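Local structure of polymerase X (Deinococcus radiodurans, 2W9M) at residues A[332-337]-A[399-404]. The protein probably extends DNA by template-directed nucleotide addition as a family X polymerase, and carries a zinc-binding PHP domain consistent with phosphoester hydrolysis. Sequence-based numbering, arbitrary orientation.
Sequences HTHSTW and GSEVDI. With ZN (zinc ion), chain D; ZN (zinc ion), chain E.
H332, H334 and E401 meet at one zinc ion, and it is the metal, not any hydrogen bond, that joins the two segments. H332 NE2 and H334 NE2 each bind this zinc at 2.3 Å, and E401 OE1 completes the trio from the other segment at 2.2 Å from the same ion. Sharing the ion draws H332 NE2 to 3.0 Å from E401 OE1. Both NE2 atoms point at the zinc, and OE1 sits near the plane of each ring, off the NE2 of H332 but alongside the CE1-NE2 edge of H334; the H332 ring stands 80° to the carboxylate plane, while H334 is turned by 59°. E401 also bridges: its OE2 binds a second zinc at 2.1 Å, so one carboxylate spans two metals. The side chain gets there by running straight out, with CG anti to the backbone N (chi1 -171°) and the chain extended beyond it. D516 supplies the fourth ligand of the first zinc, and H428 and H456 complete the ligands of the second. H332 and T333 end strand 329-333 of the parallel sheet, H334 comes just past it, and E401 lies on strand 396-403, two strands over, with 358-364 between them; this is the trinuclear zinc centre of a PHP domain, whose third ion is bound by D339, H364 and H518. In the second shell, H332 ND1 is hydrogen-bonded to E487, so the ring is held at both nitrogens, by the zinc at NE2 and E487 at ND1, which probably fixes its rotation, and S426 OG is hydrogen-bonded to E401 OE2.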
ATOM      1  N   HIS A 332      -0.879  12.483   5.081  1.00 24.58           N
ATOM      2  CA  HIS A 332      -1.250  12.017   3.752  1.00 22.36           C
ATOM      3  C   HIS A 332      -2.429  11.043   3.808  1.00 23.16           C
ATOM      4  O   HIS A 332      -2.292   9.860   3.522  1.00 23.52           O
ATOM      5  CB  HIS A 332      -0.042  11.402   3.038  1.00 25.91           C
ATOM      6  CG  HIS A 332      -0.297  11.079   1.603  1.00 25.28           C
ATOM      7  ND1 HIS A 332       0.552  10.286   0.854  1.00 25.40           N
ATOM      8  CD2 HIS A 332      -1.312  11.420   0.778  1.00 28.32           C
ATOM      9  CE1 HIS A 332       0.073  10.168  -0.368  1.00 27.58           C
ATOM     10  NE2 HIS A 332      -1.061  10.847  -0.445  1.00 28.78           N
ATOM     11  N   THR A 333      -3.590  11.562   4.191  1.00 27.68           N
ATOM     12  CA  THR A 333      -4.820  10.784   4.216  1.00 20.69           C
ATOM     13  C   THR A 333      -5.842  11.467   3.311  1.00 32.20           C
ATOM     14  O   THR A 333      -5.728  12.660   3.037  1.00 31.02           O
ATOM     15  CB  THR A 333      -5.392  10.696   5.633  1.00 21.12           C
ATOM     16  OG1 THR A 333      -5.708  12.015   6.095  1.00 32.76           O
ATOM     17  CG2 THR A 333      -4.387  10.061   6.585  1.00 26.80           C
ATOM     18  N   HIS A 334      -6.833  10.717   2.838  1.00 29.42           N
ATOM     19  CA  HIS A 334      -7.848  11.282   1.951  1.00 26.98           C
ATOM     20  C   HIS A 334      -9.238  11.246   2.574  1.00 31.54           C
ATOM     21  O   HIS A 334      -9.545  10.374   3.383  1.00 38.40           O
ATOM     22  CB  HIS A 334      -7.844  10.575   0.593  1.00 23.19           C
ATOM     23  CG  HIS A 334      -6.590  10.797  -0.192  1.00 26.60           C
ATOM     24  ND1 HIS A 334      -6.508  11.700  -1.227  1.00 29.15           N
ATOM     25  CD2 HIS A 334      -5.359  10.239  -0.079  1.00 24.18           C
ATOM     26  CE1 HIS A 334      -5.283  11.690  -1.723  1.00 32.39           C
ATOM     27  NE2 HIS A 334      -4.568  10.812  -1.041  1.00 27.39           N
ATOM     28  N   SER A 335     -10.070  12.210   2.191  1.00 22.94           N
ATOM     29  CA  SER A 335     -11.412  12.335   2.740  1.00 25.87           C
ATOM     30  C   SER A 335     -12.453  12.402   1.630  1.00 32.50           C
ATOM     31  O   SER A 335     -12.129  12.337   0.442  1.00 28.47           O
ATOM     32  CB  SER A 335     -11.519  13.598   3.592  1.00 32.43           C
ATOM     33  OG  SER A 335     -11.560  14.761   2.775  1.00 25.02           O
ATOM     34  N   THR A 336     -13.707  12.554   2.035  1.00 36.67           N
ATOM     35  CA  THR A 336     -14.819  12.717   1.107  1.00 33.93           C
ATOM     36  C   THR A 336     -14.639  13.901   0.148  1.00 34.56           C
ATOM     37  O   THR A 336     -15.160  13.881  -0.968  1.00 31.77           O
ATOM     38  CB  THR A 336     -16.145  12.834   1.878  1.00 28.60           C
ATOM     39  OG1 THR A 336     -16.766  11.543   1.934  1.00 34.56           O
ATOM     40  CG2 THR A 336     -17.083  13.817   1.200  1.00 52.50           C
ATOM     41  N   TRP A 337     -13.893  14.919   0.580  1.00 31.78           N
ATOM     42  CA  TRP A 337     -13.578  16.067  -0.273  1.00 29.65           C
ATOM     43  C   TRP A 337     -12.934  15.644  -1.593  1.00 34.04           C
ATOM     44  O   TRP A 337     -13.125  16.285  -2.626  1.00 29.45           O
ATOM     45  CB  TRP A 337     -12.641  17.039   0.452  1.00 31.25           C
ATOM     46  CG  TRP A 337     -13.310  17.830   1.519  1.00 32.39           C
ATOM     47  CD1 TRP A 337     -13.479  17.470   2.825  1.00 33.70           C
ATOM     48  CD2 TRP A 337     -13.903  19.122   1.378  1.00 28.14           C
ATOM     49  NE1 TRP A 337     -14.141  18.460   3.507  1.00 29.56           N
ATOM     50  CE2 TRP A 337     -14.418  19.487   2.638  1.00 32.37           C
ATOM     51  CE3 TRP A 337     -14.052  20.009   0.307  1.00 36.28           C
ATOM     52  CZ2 TRP A 337     -15.070  20.698   2.858  1.00 35.52           C
ATOM     53  CZ3 TRP A 337     -14.703  21.214   0.526  1.00 40.84           C
ATOM     54  CH2 TRP A 337     -15.202  21.546   1.790  1.00 37.77           C
ATOM     55  N   GLY A 399      -3.114  19.769   4.776  1.00 26.25           N
ATOM     56  CA  GLY A 399      -2.209  19.597   3.662  1.00 28.74           C
ATOM     57  C   GLY A 399      -2.947  19.359   2.365  1.00 29.36           C
ATOM     58  O   GLY A 399      -4.175  19.454   2.298  1.00 30.95           O
ATOM     59  N   SER A 400      -2.187  19.050   1.323  1.00 21.79           N
ATOM     60  CA  SER A 400      -2.762  18.718   0.032  1.00 20.64           C
ATOM     61  C   SER A 400      -1.794  17.823  -0.718  1.00 23.47           C
ATOM     62  O   SER A 400      -0.583  17.959  -0.571  1.00 27.77           O
ATOM     63  CB  SER A 400      -3.036  19.994  -0.767  1.00 17.57           C
ATOM     64  OG  SER A 400      -3.395  19.692  -2.102  1.00 32.93           O
ATOM     65  N   GLU A 401      -2.318  16.893  -1.508  1.00 29.34           N
ATOM     66  CA  GLU A 401      -1.457  16.125  -2.395  1.00 21.06           C
ATOM     67  C   GLU A 401      -1.454  16.790  -3.762  1.00 19.68           C
ATOM     68  O   GLU A 401      -2.311  16.512  -4.598  1.00 29.93           O
ATOM     69  CB  GLU A 401      -1.899  14.668  -2.512  1.00 21.14           C
ATOM     70  CG  GLU A 401      -0.886  13.824  -3.267  1.00 19.16           C
ATOM     71  CD  GLU A 401      -1.301  12.383  -3.418  1.00 31.51           C
ATOM     72  OE1 GLU A 401      -2.379  12.021  -2.898  1.00 22.39           O
ATOM     73  OE2 GLU A 401      -0.539  11.615  -4.058  1.00 31.18           O
ATOM     74  N   VAL A 402      -0.484  17.674  -3.969  1.00 20.47           N
ATOM     75  CA  VAL A 402      -0.405  18.480  -5.176  1.00 19.55           C
ATOM     76  C   VAL A 402       0.175  17.674  -6.332  1.00 30.56           C
ATOM     77  O   VAL A 402       1.266  17.111  -6.220  1.00 29.81           O
ATOM     78  CB  VAL A 402       0.450  19.730  -4.929  1.00 18.10           C
ATOM     79  CG1 VAL A 402       0.521  20.596  -6.178  1.00 21.01           C
ATOM     80  CG2 VAL A 402      -0.105  20.511  -3.754  1.00 21.12           C
ATOM     81  N   ASP A 403      -0.564  17.616  -7.436  1.00 26.80           N
ATOM     82  CA  ASP A 403      -0.131  16.880  -8.617  1.00 25.78           C
ATOM     83  C   ASP A 403       1.040  17.609  -9.265  1.00 33.15           C
ATOM     84  O   ASP A 403       1.064  18.836  -9.310  1.00 29.76           O
ATOM     85  CB  ASP A 403      -1.293  16.739  -9.608  1.00 29.24           C
ATOM     86  CG  ASP A 403      -1.206  15.466 -10.446  1.00 66.56           C
ATOM     87  OD1 ASP A 403      -0.110  15.154 -10.967  1.00 58.16           O
ATOM     88  OD2 ASP A 403      -2.243  14.777 -10.593  1.00 65.27           O
ATOM     89  N   ILE A 404       2.017  16.845  -9.745  1.00 29.82           N
ATOM     90  CA  ILE A 404       3.149  17.404 -10.471  1.00 21.76           C
ATOM     91  C   ILE A 404       2.837  17.401 -11.964  1.00 31.18           C
ATOM     92  O   ILE A 404       2.739  16.339 -12.582  1.00 28.78           O
ATOM     93  CB  ILE A 404       4.427  16.584 -10.221  1.00 20.32           C
ATOM     94  CG1 ILE A 404       4.744  16.535  -8.725  1.00 20.32           C
ATOM     95  CG2 ILE A 404       5.592  17.164 -10.999  1.00 25.47           C
ATOM     96  CD1 ILE A 404       5.836  15.546  -8.360  1.00 20.31           C
TER
HETATM   97 ZN    ZN D1566      -2.590  10.038  -1.907  1.00 24.88          ZN
HETATM   98 ZN    ZN E1567      -1.189   9.654  -4.505  1.00 27.67          ZN